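Local coordinates for protein acyl-CoA dehydrogenase (Mycobacterium thermoresistibile, PDB 3NF4) that probably oxidises acyl-CoA thioesters to their 2,3-enoyl-CoA products, using a bound flavin-adenine dinucleotide as the hydride acceptor, at residues L26-A31 / L84-A89; V34-V39 / D354-R359; E78-V83 / V100-S105. All coordinates share one frame; numbering follows the deposited sequence.

In the fold
Helix 18-35 ties contacts 1 and 2 together: it packs against helix 77-88 in contact 1, and its end leads into 34-39, which meets 354-359 in contact 2, about 14 Å away between centres. The two join directly where Ala31 O probably accepts a hydrogen bond from Asp36 N. Helix 77-88 also serves contact 3, centred about 13 Å from contact 1, where it reaches 100-105 of helix 92-104. Along the chain the segments run 26-31, 34-39, 78-83, 84-89, 100-105, 354-359. Contacts 1 and 3 both lie within the N-terminal helical domain of the acyl-CoA dehydrogenase fold, while contact 2 fastens it to the C-terminal helical domain.

Contact 1: L26-A31 / L84-A89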
ATOM      1  N   LEU A  26      -7.204 -11.836 -36.072  1.00 69.76           N
ATOM      2  CA  LEU A  26      -8.507 -12.483 -36.228  1.00 70.34           C
ATOM      3  C   LEU A  26      -9.399 -12.323 -34.965  1.00 68.57           C
ATOM      4  O   LEU A  26     -10.609 -12.070 -35.076  1.00 68.07           O
ATOM      5  CB  LEU A  26      -8.344 -13.951 -36.635  1.00 71.34           C
ATOM      6  CG  LEU A  26      -9.585 -14.853 -36.729  1.00 73.43           C
ATOM      7  CD1 LEU A  26     -10.504 -14.435 -37.882  1.00 77.04           C
ATOM      8  CD2 LEU A  26      -9.179 -16.321 -36.885  1.00 74.86           C
ATOM      9  N   THR A  27      -8.781 -12.444 -33.783  1.00 67.04           N
ATOM     10  CA  THR A  27      -9.480 -12.310 -32.489  1.00 65.62           C
ATOM     11  C   THR A  27     -10.075 -10.923 -32.264  1.00 64.84           C
ATOM     12  O   THR A  27     -11.199 -10.815 -31.799  1.00 64.04           O
ATOM     13  CB  THR A  27      -8.561 -12.672 -31.279  1.00 64.57           C
ATOM     14  OG1 THR A  27      -7.977 -13.966 -31.487  1.00 65.52           O
ATOM     15  CG2 THR A  27      -9.352 -12.671 -29.971  1.00 62.85           C
ATOM     16  N   ARG A  28      -9.328  -9.875 -32.608  1.00 65.19           N
ATOM     17  CA  ARG A  28      -9.801  -8.496 -32.441  1.00 65.70           C
ATOM     18  C   ARG A  28     -11.035  -8.224 -33.312  1.00 66.89           C
ATOM     19  O   ARG A  28     -11.975  -7.520 -32.884  1.00 66.25           O
ATOM     20  CB  ARG A  28      -8.680  -7.490 -32.740  1.00 65.87           C
ATOM     21  CG  ARG A  28      -7.477  -7.620 -31.788  1.00 66.64           C
ATOM     22  CD  ARG A  28      -6.373  -6.567 -32.005  1.00 70.42           C
ATOM     23  NE  ARG A  28      -6.877  -5.206 -32.260  1.00 75.49           N
ATOM     24  CZ  ARG A  28      -7.305  -4.327 -31.337  1.00 77.27           C
ATOM     25  NH1 ARG A  28      -7.343  -4.617 -30.026  1.00 75.13           N
ATOM     26  NH2 ARG A  28      -7.719  -3.129 -31.740  1.00 78.22           N
ATOM     27  N   GLU A  29     -11.035  -8.820 -34.508  1.00 68.00           N
ATOM     28  CA  GLU A  29     -12.131  -8.678 -35.465  1.00 69.71           C
ATOM     29  C   GLU A  29     -13.437  -9.337 -34.992  1.00 68.46           C
ATOM     30  O   GLU A  29     -14.479  -8.687 -34.933  1.00 68.09           O
ATOM     31  CB  GLU A  29     -11.686  -9.158 -36.884  1.00 72.18           C
ATOM     32  CG  GLU A  29     -12.681  -8.882 -38.012  1.00 76.81           C
ATOM     33  CD  GLU A  29     -13.294  -7.467 -37.964  1.00 82.40           C
ATOM     34  OE1 GLU A  29     -12.532  -6.505 -37.680  1.00 84.96           O
ATOM     35  OE2 GLU A  29     -14.528  -7.320 -38.206  1.00 83.45           O
ATOM     36  N   ILE A  30     -13.373 -10.621 -34.641  1.00 68.16           N
ATOM     37  CA  ILE A  30     -14.529 -11.350 -34.074  1.00 67.43           C
ATOM     38  C   ILE A  30     -15.076 -10.685 -32.782  1.00 65.81           C
ATOM     39  O   ILE A  30     -16.295 -10.513 -32.632  1.00 65.69           O
ATOM     40  CB  ILE A  30     -14.179 -12.848 -33.778  1.00 67.33           C
ATOM     41  CG1 ILE A  30     -13.366 -13.489 -34.914  1.00 69.87           C
ATOM     42  CG2 ILE A  30     -15.419 -13.663 -33.459  1.00 68.49           C
ATOM     43  CD1 ILE A  30     -14.138 -13.745 -36.234  1.00 74.78           C
ATOM     44  N   ALA A  31     -14.179 -10.306 -31.866  1.00 64.32           N
ATOM     45  CA  ALA A  31     -14.580  -9.695 -30.584  1.00 63.18           C
ATOM     46  C   ALA A  31     -15.280  -8.342 -30.760  1.00 63.96           C
ATOM     47  O   ALA A  31     -16.291  -8.047 -30.065  1.00 63.62           O
ATOM     48  CB  ALA A  31     -13.390  -9.559 -29.649  1.00 61.60           C
ATOM     49  N   LEU A  84      -6.891 -14.896 -25.141  1.00 50.73           N
ATOM     50  CA  LEU A  84      -7.774 -14.803 -23.984  1.00 49.59           C
ATOM     51  C   LEU A  84      -7.809 -13.365 -23.429  1.00 48.60           C
ATOM     52  O   LEU A  84      -8.871 -12.850 -23.078  1.00 48.80           O
ATOM     53  CB  LEU A  84      -7.318 -15.803 -22.920  1.00 49.27           C
ATOM     54  CG  LEU A  84      -8.348 -16.256 -21.875  1.00 50.71           C
ATOM     55  CD1 LEU A  84      -9.641 -16.810 -22.552  1.00 50.96           C
ATOM     56  CD2 LEU A  84      -7.746 -17.283 -20.917  1.00 49.10           C
ATOM     57  N   GLU A  85      -6.658 -12.703 -23.392  1.00 47.97           N
ATOM     58  CA  GLU A  85      -6.599 -11.316 -22.929  1.00 47.38           C
ATOM     59  C   GLU A  85      -7.421 -10.342 -23.813  1.00 47.60           C
ATOM     60  O   GLU A  85      -8.099  -9.437 -23.298  1.00 46.23           O
ATOM     61  CB  GLU A  85      -5.131 -10.856 -22.801  1.00 47.03           C
ATOM     62  CG  GLU A  85      -4.957  -9.618 -21.955  1.00 45.93           C
ATOM     63  CD  GLU A  85      -3.728  -8.773 -22.279  1.00 44.68           C
ATOM     64  OE1 GLU A  85      -2.562  -9.236 -22.229  1.00 43.73           O
ATOM     65  OE2 GLU A  85      -3.933  -7.583 -22.519  1.00 46.69           O
ATOM     66  N   GLU A  86      -7.340 -10.530 -25.134  1.00 48.78           N
ATOM     67  CA  GLU A  86      -8.037  -9.678 -26.108  1.00 49.58           C
ATOM     68  C   GLU A  86      -9.548  -9.858 -25.981  1.00 50.06           C
ATOM     69  O   GLU A  86     -10.286  -8.876 -25.940  1.00 50.58           O
ATOM     70  CB  GLU A  86      -7.576  -9.968 -27.549  1.00 51.46           C
ATOM     71  CG  GLU A  86      -6.134  -9.519 -27.915  1.00 52.43           C
ATOM     72  CD  GLU A  86      -5.946  -7.996 -27.980  1.00 56.01           C
ATOM     73  OE1 GLU A  86      -6.952  -7.250 -27.952  1.00 59.26           O
ATOM     74  OE2 GLU A  86      -4.782  -7.531 -28.053  1.00 57.19           O
ATOM     75  N   ILE A  87     -10.011 -11.104 -25.890  1.00 49.72           N
ATOM     76  CA  ILE A  87     -11.417 -11.371 -25.553  1.00 49.32           C
ATOM     77  C   ILE A  87     -11.902 -10.659 -24.262  1.00 48.20           C
ATOM     78  O   ILE A  87     -12.899  -9.931 -24.313  1.00 48.04           O
ATOM     79  CB  ILE A  87     -11.722 -12.886 -25.488  1.00 49.70           C
ATOM     80  CG1 ILE A  87     -11.457 -13.526 -26.849  1.00 49.57           C
ATOM     81  CG2 ILE A  87     -13.177 -13.152 -25.036  1.00 49.08           C
ATOM     82  CD1 ILE A  87     -11.284 -15.054 -26.786  1.00 49.44           C
ATOM     83  N   ALA A  88     -11.192 -10.853 -23.142  1.00 46.87           N
ATOM     84  CA  ALA A  88     -11.598 -10.321 -21.844  1.00 46.19           C
ATOM     85  C   ALA A  88     -11.705  -8.790 -21.808  1.00 46.09           C
ATOM     86  O   ALA A  88     -12.409  -8.238 -20.948  1.00 45.28           O
ATOM     87  CB  ALA A  88     -10.620 -10.789 -20.741  1.00 46.26           C
ATOM     88  N   ALA A  89     -10.984  -8.117 -22.710  1.00 45.49           N
ATOM     89  CA  ALA A  89     -11.107  -6.679 -22.878  1.00 45.30           C
ATOM     90  C   ALA A  89     -12.444  -6.229 -23.487  1.00 46.38           C
ATOM     91  O   ALA A  89     -12.804  -5.047 -23.357  1.00 46.68           O
ATOM     92  CB  ALA A  89      -9.915  -6.120 -23.686  1.00 45.29           C
TER
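Glu86 OE1 is held by two arginines: Arg28 NH1 from the facing helix and Arg90, which follows shortly after Glu86 in the chain. The Arg28 bond is a long, weak salt bridge, 3.4 Å from NH1 to OE1 with an N-H...O angle of 151°. The oxygen lies at the edge of the guanidinium, in its plane, but the carboxylate is turned almost perpendicular to it, 81° between planes, so the two groups do not form a flat, two-pronged pair. A bend in the arginine chain at chi3 turns the guanidinium back toward the glutamate, and OE1 also lies alongside the aliphatic part, 3.9 Å from Arg28 CG. The other oxygen, OE2, pairs with Arg13. With three arginines around it, the buried carboxylate is probably kept ionised, and it would offset the closeness of the Arg28 and Arg90 guanidiniums. Both helices belong to the N-terminal helical domain of the acyl-CoA dehydrogenase fold; their segments 26-31 and 84-88 run nearly parallel, crossing at -22° with axes 9.5 Å apart at closest approach. Beside the charged cluster their interface turns apolar. Thr27 sends its methyl, not its hydroxyl, toward the facing helix: CG2 stands anti to the backbone N and touches Ile87 CG1 at 3.9 Å and Glu86 CB at 4.0 Å. The threonine methyl comes across the isoleucine chain, roughly perpendicular to it. Thr27 OG1 instead bonds back to Leu23 O, one turn earlier, which satisfies the buried hydroxyl within its own helix. Beyond the interface, Ile87 reaches Ala95 on helix 92-104.

Contact 2: V34-V39 / D354-R359; sequences VLDPIV and DYRVER
Asp36 turns its carboxylate toward Arg356 by setting CG anti to the backbone N (chi1 -175°), and the arginine chain, straight from CG to NE, carries its guanidinium across to meet it. Both terminal nitrogens then grip a single oxygen: Arg356 NH1 to Asp36 OD2 is 3.1 Å and NH2 to the same OD2 is 3.2 Å. OD2 lies in the guanidinium plane, only 3° out of it, whereas the carboxylate stands nearly upright to that plane (87°). NH1 meets OD2 nearly end-on, in line with its C-O bond; NH2 comes in from above the carboxylate. NH2 also makes a weak bond to the backbone at Asp36 O, 3.3 Å away. A water reinforces this approach, donating to Asp36 O at 2.8 Å and weakly accepting from Arg356 NH2. The contact joins two domains of the acyl-CoA dehydrogenase fold: the link between helices 18-35 and 39-45 of the N-terminal domain meets 354-359, which leads into helix 357-367 in the C-terminal domain. Val39 turns one methyl to each arginine of that region, and Trp91 adds an apolar neighbour for it. Its CG1 touches Arg356 NH2 at 3.6 Å, and CG2 lies 4.0 Å from Arg359 NH1. Asp40, the next residue, takes Arg356 NE and Arg359 NH2 on one carboxylate oxygen, so the two guanidiniums share an acid, which probably offsets the closeness of their positive charges. Glu363 pairs with Arg359 NH1 from within helix 357-367, bringing a second acid to that arginine.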
ATOM      1  N   VAL A  34     -18.827  -9.356 -32.786  1.00 66.85           N
ATOM      2  CA  VAL A  34     -19.791 -10.220 -32.132  1.00 65.88           C
ATOM      3  C   VAL A  34     -20.032  -9.891 -30.666  1.00 63.91           C
ATOM      4  O   VAL A  34     -21.180  -9.861 -30.254  1.00 64.05           O
ATOM      5  CB  VAL A  34     -19.434 -11.711 -32.354  1.00 66.71           C
ATOM      6  CG1 VAL A  34     -20.171 -12.631 -31.398  1.00 64.77           C
ATOM      7  CG2 VAL A  34     -19.748 -12.092 -33.800  1.00 69.19           C
ATOM      8  N   LEU A  35     -18.972  -9.628 -29.892  1.00 62.62           N
ATOM      9  CA  LEU A  35     -19.095  -9.373 -28.438  1.00 60.36           C
ATOM     10  C   LEU A  35     -19.405  -7.928 -28.054  1.00 60.08           C
ATOM     11  O   LEU A  35     -20.341  -7.689 -27.316  1.00 59.08           O
ATOM     12  CB  LEU A  35     -17.857  -9.854 -27.680  1.00 58.88           C
ATOM     13  CG  LEU A  35     -17.363 -11.269 -27.990  1.00 58.98           C
ATOM     14  CD1 LEU A  35     -16.009 -11.534 -27.316  1.00 54.15           C
ATOM     15  CD2 LEU A  35     -18.412 -12.321 -27.629  1.00 55.23           C
ATOM     16  N   ASP A  36     -18.624  -6.976 -28.568  1.00 61.56           N
ATOM     17  CA  ASP A  36     -18.726  -5.551 -28.200  1.00 62.03           C
ATOM     18  C   ASP A  36     -20.096  -4.850 -28.365  1.00 62.56           C
ATOM     19  O   ASP A  36     -20.449  -4.027 -27.523  1.00 61.50           O
ATOM     20  CB  ASP A  36     -17.638  -4.742 -28.915  1.00 63.14           C
ATOM     21  CG  ASP A  36     -17.609  -3.270 -28.482  1.00 66.74           C
ATOM     22  OD1 ASP A  36     -17.816  -2.393 -29.342  1.00 70.07           O
ATOM     23  OD2 ASP A  36     -17.396  -2.981 -27.275  1.00 71.07           O
ATOM     24  N   PRO A  37     -20.861  -5.151 -29.444  1.00 63.45           N
ATOM     25  CA  PRO A  37     -22.094  -4.385 -29.667  1.00 63.88           C
ATOM     26  C   PRO A  37     -23.288  -4.792 -28.802  1.00 63.43           C
ATOM     27  O   PRO A  37     -24.259  -4.035 -28.729  1.00 63.71           O
ATOM     28  CB  PRO A  37     -22.441  -4.663 -31.145  1.00 65.87           C
ATOM     29  CG  PRO A  37     -21.258  -5.381 -31.738  1.00 66.36           C
ATOM     30  CD  PRO A  37     -20.579  -6.063 -30.569  1.00 64.78           C
ATOM     31  N   ILE A  38     -23.225  -5.978 -28.183  1.00 62.47           N
ATOM     32  CA  ILE A  38     -24.313  -6.539 -27.351  1.00 60.96           C
ATOM     33  C   ILE A  38     -23.993  -6.664 -25.839  1.00 59.21           C
ATOM     34  O   ILE A  38     -24.888  -6.976 -25.043  1.00 59.42           O
ATOM     35  CB  ILE A  38     -24.759  -7.944 -27.870  1.00 61.67           C
ATOM     36  CG1 ILE A  38     -23.560  -8.914 -27.936  1.00 61.22           C
ATOM     37  CG2 ILE A  38     -25.490  -7.837 -29.235  1.00 62.80           C
ATOM     38  CD1 ILE A  38     -23.931 -10.364 -28.284  1.00 61.54           C
ATOM     39  N   VAL A  39     -22.743  -6.435 -25.440  1.00 57.36           N
ATOM     40  CA  VAL A  39     -22.314  -6.726 -24.063  1.00 55.43           C
ATOM     41  C   VAL A  39     -23.018  -5.906 -22.960  1.00 55.41           C
ATOM     42  O   VAL A  39     -23.415  -6.477 -21.921  1.00 54.46           O
ATOM     43  CB  VAL A  39     -20.759  -6.725 -23.894  1.00 54.75           C
ATOM     44  CG1 VAL A  39     -20.126  -5.381 -24.292  1.00 52.69           C
ATOM     45  CG2 VAL A  39     -20.360  -7.111 -22.460  1.00 52.97           C
ATOM     46  N   ASP A 354     -24.016   5.586 -17.276  1.00 56.44           N
ATOM     47  CA  ASP A 354     -23.714   6.167 -18.589  1.00 57.79           C
ATOM     48  C   ASP A 354     -22.372   5.689 -19.183  1.00 57.19           C
ATOM     49  O   ASP A 354     -22.161   5.786 -20.389  1.00 58.62           O
ATOM     50  CB  ASP A 354     -23.727   7.701 -18.539  1.00 59.07           C
ATOM     51  N   TYR A 355     -21.463   5.205 -18.339  1.00 55.22           N
ATOM     52  CA  TYR A 355     -20.194   4.650 -18.810  1.00 53.38           C
ATOM     53  C   TYR A 355     -19.978   3.230 -18.280  1.00 51.34           C
ATOM     54  O   TYR A 355     -20.700   2.777 -17.380  1.00 50.51           O
ATOM     55  CB  TYR A 355     -19.019   5.571 -18.434  1.00 53.56           C
ATOM     56  CG  TYR A 355     -19.159   6.941 -19.012  1.00 55.62           C
ATOM     57  CD1 TYR A 355     -18.764   7.217 -20.337  1.00 59.28           C
ATOM     58  CD2 TYR A 355     -19.725   7.950 -18.265  1.00 56.80           C
ATOM     59  CE1 TYR A 355     -18.934   8.497 -20.889  1.00 62.90           C
ATOM     60  CE2 TYR A 355     -19.898   9.219 -18.789  1.00 61.46           C
ATOM     61  CZ  TYR A 355     -19.510   9.499 -20.096  1.00 63.50           C
ATOM     62  OH  TYR A 355     -19.702  10.782 -20.570  1.00 64.36           O
ATOM     63  N   ARG A 356     -18.970   2.554 -18.836  1.00 49.69           N
ATOM     64  CA  ARG A 356     -18.626   1.158 -18.504  1.00 48.37           C
ATOM     65  C   ARG A 356     -17.782   0.938 -17.215  1.00 46.09           C
ATOM     66  O   ARG A 356     -17.779  -0.152 -16.657  1.00 45.89           O
ATOM     67  CB  ARG A 356     -17.918   0.522 -19.706  1.00 48.70           C
ATOM     68  CG  ARG A 356     -18.836   0.228 -20.886  1.00 51.00           C
ATOM     69  CD  ARG A 356     -18.069  -0.480 -22.012  1.00 53.92           C
ATOM     70  NE  ARG A 356     -18.963  -1.006 -23.049  1.00 55.69           N
ATOM     71  CZ  ARG A 356     -18.568  -1.506 -24.223  1.00 56.82           C
ATOM     72  NH1 ARG A 356     -17.281  -1.548 -24.539  1.00 58.04           N
ATOM     73  NH2 ARG A 356     -19.465  -1.953 -25.095  1.00 56.69           N
ATOM     74  N   VAL A 357     -17.061   1.961 -16.755  1.00 44.44           N
ATOM     75  CA  VAL A 357     -16.088   1.786 -15.659  1.00 42.96           C
ATOM     76  C   VAL A 357     -16.693   1.290 -14.309  1.00 42.26           C
ATOM     77  O   VAL A 357     -16.020   0.577 -13.556  1.00 40.25           O
ATOM     78  CB  VAL A 357     -15.165   3.024 -15.476  1.00 42.54           C
ATOM     79  CG1 VAL A 357     -14.290   3.187 -16.698  1.00 42.30           C
ATOM     80  CG2 VAL A 357     -15.986   4.313 -15.242  1.00 42.04           C
ATOM     81  N   GLU A 358     -17.959   1.630 -14.037  1.00 41.99           N
ATOM     82  CA  GLU A 358     -18.603   1.151 -12.802  1.00 42.07           C
ATOM     83  C   GLU A 358     -18.861  -0.354 -12.879  1.00 41.61           C
ATOM     84  O   GLU A 358     -18.733  -1.058 -11.869  1.00 41.18           O
ATOM     85  CB  GLU A 358     -19.871   1.936 -12.456  1.00 42.84           C
ATOM     86  CG  GLU A 358     -21.068   1.682 -13.409  1.00 46.72           C
ATOM     87  CD  GLU A 358     -21.854   0.396 -13.071  1.00 48.91           C
ATOM     88  OE1 GLU A 358     -22.526  -0.163 -13.987  1.00 46.87           O
ATOM     89  OE2 GLU A 358     -21.766  -0.049 -11.895  1.00 48.76           O
ATOM     90  N   ARG A 359     -19.180  -0.856 -14.078  1.00 40.72           N
ATOM     91  CA  ARG A 359     -19.282  -2.305 -14.278  1.00 39.50           C
ATOM     92  C   ARG A 359     -17.912  -3.021 -14.113  1.00 39.06           C
ATOM     93  O   ARG A 359     -17.833  -4.097 -13.491  1.00 38.09           O
ATOM     94  CB  ARG A 359     -19.912  -2.616 -15.646  1.00 39.71           C
ATOM     95  CG  ARG A 359     -19.901  -4.113 -16.018  1.00 40.15           C
ATOM     96  CD  ARG A 359     -20.871  -4.488 -17.208  1.00 40.53           C
ATOM     97  NE  ARG A 359     -20.537  -3.832 -18.491  1.00 39.11           N
ATOM     98  CZ  ARG A 359     -19.641  -4.272 -19.378  1.00 40.33           C
ATOM     99  NH1 ARG A 359     -18.932  -5.384 -19.178  1.00 39.48           N
ATOM    100  NH2 ARG A 359     -19.447  -3.595 -20.502  1.00 41.12           N
TER
HETATM  101  O   HOH W   1     -22.409  -2.921 -25.827  1.00 37.47           O

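Contact 3: E78-V83 / V100-S105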
ATOM      1  N   GLU A  78       2.014 -18.854 -24.566  1.00 57.92           N
ATOM      2  CA  GLU A  78       2.455 -17.506 -24.945  1.00 57.85           C
ATOM      3  C   GLU A  78       1.546 -16.867 -26.012  1.00 57.34           C
ATOM      4  O   GLU A  78       1.446 -15.638 -26.077  1.00 57.30           O
ATOM      5  CB  GLU A  78       3.929 -17.564 -25.382  1.00 59.09           C
ATOM      6  CG  GLU A  78       4.612 -16.264 -25.798  1.00 62.46           C
ATOM      7  CD  GLU A  78       6.110 -16.448 -26.225  1.00 66.64           C
ATOM      8  OE1 GLU A  78       6.533 -17.543 -26.686  1.00 68.26           O
ATOM      9  OE2 GLU A  78       6.878 -15.471 -26.098  1.00 69.28           O
ATOM     10  N   VAL A  79       0.868 -17.687 -26.827  1.00 56.75           N
ATOM     11  CA  VAL A  79      -0.116 -17.179 -27.789  1.00 55.54           C
ATOM     12  C   VAL A  79      -1.552 -17.356 -27.268  1.00 54.89           C
ATOM     13  O   VAL A  79      -2.344 -16.399 -27.288  1.00 54.04           O
ATOM     14  CB  VAL A  79       0.035 -17.809 -29.238  1.00 57.30           C
ATOM     15  CG1 VAL A  79      -0.971 -17.224 -30.191  1.00 56.56           C
ATOM     16  CG2 VAL A  79       1.405 -17.583 -29.790  1.00 57.16           C
ATOM     17  N   TYR A  80      -1.893 -18.556 -26.792  1.00 54.12           N
ATOM     18  CA  TYR A  80      -3.240 -18.785 -26.247  1.00 53.66           C
ATOM     19  C   TYR A  80      -3.670 -17.727 -25.210  1.00 51.89           C
ATOM     20  O   TYR A  80      -4.756 -17.152 -25.333  1.00 51.15           O
ATOM     21  CB  TYR A  80      -3.382 -20.209 -25.677  1.00 54.04           C
ATOM     22  CG  TYR A  80      -4.558 -20.408 -24.755  1.00 54.13           C
ATOM     23  CD1 TYR A  80      -5.856 -20.165 -25.191  1.00 56.79           C
ATOM     24  CD2 TYR A  80      -4.375 -20.858 -23.440  1.00 55.33           C
ATOM     25  CE1 TYR A  80      -6.956 -20.360 -24.340  1.00 57.15           C
ATOM     26  CE2 TYR A  80      -5.456 -21.049 -22.581  1.00 54.17           C
ATOM     27  CZ  TYR A  80      -6.748 -20.811 -23.049  1.00 54.93           C
ATOM     28  OH  TYR A  80      -7.837 -20.996 -22.238  1.00 54.73           O
ATOM     29  N   LEU A  81      -2.812 -17.453 -24.222  1.00 50.52           N
ATOM     30  CA  LEU A  81      -3.162 -16.543 -23.130  1.00 49.52           C
ATOM     31  C   LEU A  81      -3.430 -15.106 -23.576  1.00 49.36           C
ATOM     32  O   LEU A  81      -4.293 -14.421 -22.979  1.00 48.27           O
ATOM     33  CB  LEU A  81      -2.100 -16.563 -22.020  1.00 49.43           C
ATOM     34  CG  LEU A  81      -1.991 -17.863 -21.210  1.00 50.34           C
ATOM     35  CD1 LEU A  81      -0.854 -17.822 -20.204  1.00 49.54           C
ATOM     36  CD2 LEU A  81      -3.330 -18.198 -20.525  1.00 52.18           C
ATOM     37  N   GLN A  82      -2.707 -14.663 -24.619  1.00 49.41           N
ATOM     38  CA  GLN A  82      -2.848 -13.300 -25.156  1.00 49.09           C
ATOM     39  C   GLN A  82      -4.128 -13.155 -26.028  1.00 50.16           C
ATOM     40  O   GLN A  82      -4.687 -12.052 -26.163  1.00 49.80           O
ATOM     41  CB  GLN A  82      -1.552 -12.836 -25.896  1.00 49.66           C
ATOM     42  CG  GLN A  82      -0.273 -12.752 -25.017  1.00 48.13           C
ATOM     43  CD  GLN A  82       0.929 -12.026 -25.672  1.00 50.34           C
ATOM     44  OE1 GLN A  82       0.905 -10.807 -25.900  1.00 50.67           O
ATOM     45  NE2 GLN A  82       1.992 -12.772 -25.930  1.00 48.02           N
ATOM     46  N   VAL A  83      -4.598 -14.262 -26.611  1.00 51.29           N
ATOM     47  CA  VAL A  83      -5.915 -14.281 -27.271  1.00 52.00           C
ATOM     48  C   VAL A  83      -7.039 -14.144 -26.229  1.00 51.12           C
ATOM     49  O   VAL A  83      -8.014 -13.388 -26.414  1.00 50.56           O
ATOM     50  CB  VAL A  83      -6.156 -15.579 -28.076  1.00 53.65           C
ATOM     51  CG1 VAL A  83      -7.635 -15.685 -28.486  1.00 53.61           C
ATOM     52  CG2 VAL A  83      -5.233 -15.655 -29.289  1.00 53.65           C
ATOM     53  N   VAL A 100     -12.726 -21.798 -18.492  1.00 53.10           N
ATOM     54  CA  VAL A 100     -13.315 -22.981 -17.881  1.00 54.51           C
ATOM     55  C   VAL A 100     -13.409 -24.161 -18.871  1.00 57.19           C
ATOM     56  O   VAL A 100     -13.133 -25.318 -18.504  1.00 58.27           O
ATOM     57  CB  VAL A 100     -14.685 -22.641 -17.215  1.00 54.55           C
ATOM     58  CG1 VAL A 100     -15.517 -23.908 -16.918  1.00 53.86           C
ATOM     59  CG2 VAL A 100     -14.449 -21.802 -15.934  1.00 51.56           C
ATOM     60  N   HIS A 101     -13.740 -23.870 -20.128  1.00 58.32           N
ATOM     61  CA  HIS A 101     -13.854 -24.925 -21.135  1.00 61.29           C
ATOM     62  C   HIS A 101     -12.546 -25.721 -21.325  1.00 62.61           C
ATOM     63  O   HIS A 101     -12.579 -26.959 -21.452  1.00 63.97           O
ATOM     64  CB  HIS A 101     -14.334 -24.346 -22.454  1.00 61.60           C
ATOM     65  CG  HIS A 101     -14.441 -25.353 -23.548  1.00 65.13           C
ATOM     66  ND1 HIS A 101     -15.492 -26.240 -23.642  1.00 66.85           N
ATOM     67  CD2 HIS A 101     -13.637 -25.606 -24.611  1.00 67.62           C
ATOM     68  CE1 HIS A 101     -15.331 -27.001 -24.713  1.00 69.03           C
ATOM     69  NE2 HIS A 101     -14.213 -26.636 -25.318  1.00 69.91           N
ATOM     70  N   SER A 102     -11.415 -25.006 -21.334  1.00 62.51           N
ATOM     71  CA  SER A 102     -10.079 -25.600 -21.357  1.00 63.58           C
ATOM     72  C   SER A 102      -9.805 -26.498 -20.161  1.00 63.72           C
ATOM     73  O   SER A 102      -9.342 -27.620 -20.326  1.00 65.14           O
ATOM     74  CB  SER A 102      -9.013 -24.500 -21.389  1.00 63.22           C
ATOM     75  OG  SER A 102      -8.845 -24.002 -22.706  1.00 66.78           O
ATOM     76  N   LEU A 103     -10.057 -26.001 -18.952  1.00 62.39           N
ATOM     77  CA  LEU A 103      -9.962 -26.847 -17.770  1.00 62.88           C
ATOM     78  C   LEU A 103     -10.884 -28.074 -17.818  1.00 63.44           C
ATOM     79  O   LEU A 103     -10.516 -29.131 -17.316  1.00 64.08           O
ATOM     80  CB  LEU A 103     -10.282 -26.057 -16.504  1.00 62.08           C
ATOM     81  CG  LEU A 103      -9.182 -25.367 -15.704  1.00 63.90           C
ATOM     82  CD1 LEU A 103      -8.218 -24.602 -16.609  1.00 65.73           C
ATOM     83  CD2 LEU A 103      -9.838 -24.431 -14.679  1.00 64.77           C
ATOM     84  N   SER A 104     -12.075 -27.925 -18.383  1.00 63.18           N
ATOM     85  CA  SER A 104     -13.041 -29.032 -18.405  1.00 65.31           C
ATOM     86  C   SER A 104     -12.569 -30.227 -19.247  1.00 67.01           C
ATOM     87  O   SER A 104     -12.870 -31.375 -18.928  1.00 68.12           O
ATOM     88  CB  SER A 104     -14.451 -28.562 -18.810  1.00 64.96           C
ATOM     89  OG  SER A 104     -14.626 -28.568 -20.219  1.00 65.98           O
ATOM     90  N   SER A 105     -11.779 -29.972 -20.284  1.00 67.84           N
ATOM     91  CA  SER A 105     -11.234 -31.094 -21.062  1.00 69.63           C
ATOM     92  C   SER A 105      -9.918 -31.683 -20.511  1.00 70.43           C
ATOM     93  O   SER A 105      -9.425 -32.685 -21.024  1.00 71.91           O
ATOM     94  CB  SER A 105     -11.117 -30.727 -22.550  1.00 69.62           C
ATOM     95  OG  SER A 105      -9.955 -29.972 -22.824  1.00 67.44           O
TER
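Tyr80 and Ser102 meet at their hydroxyls, Ser102 OG donating to Tyr80 OH across 3.2 Å. The touching patch is small, 58 Å² in all, and the backbones stay well apart, with even the nearest CA atoms, those of Tyr80 and Ser102, separated by 10.8 Å. The tyrosine covers that distance because CG lies anti to its backbone N (chi1 163°), sending the phenol outward from helix 77-88. Serine OG comes at the phenol end of the ring, 3.8 Å from Tyr80 CZ.

The tyrosine side is the tightly packed one: its buried ring takes the ring of Tyr77 edge-to-face and leans on Pro65. The serine side is looser, since Ser102 is partly exposed and has Gln66 beside it. The side chain of Ser102 lies about 12 Å from the bound flavin-adenine dinucleotide.

Away from the bridge, each helix is anchored in the fold. Gln82 NE2 bonds back to Glu78 O, Leu81 and Gln82 pack on helix 289-315, and Val79 and Val83 lie against helix 18-35. On the other side of the bond, helix 92-104 reaches the middle domain, where His101 ND1 bonds to the backbone of Gly131, at the start of strand 131-134, and Ser104 O to Thr177 on strand 175-181.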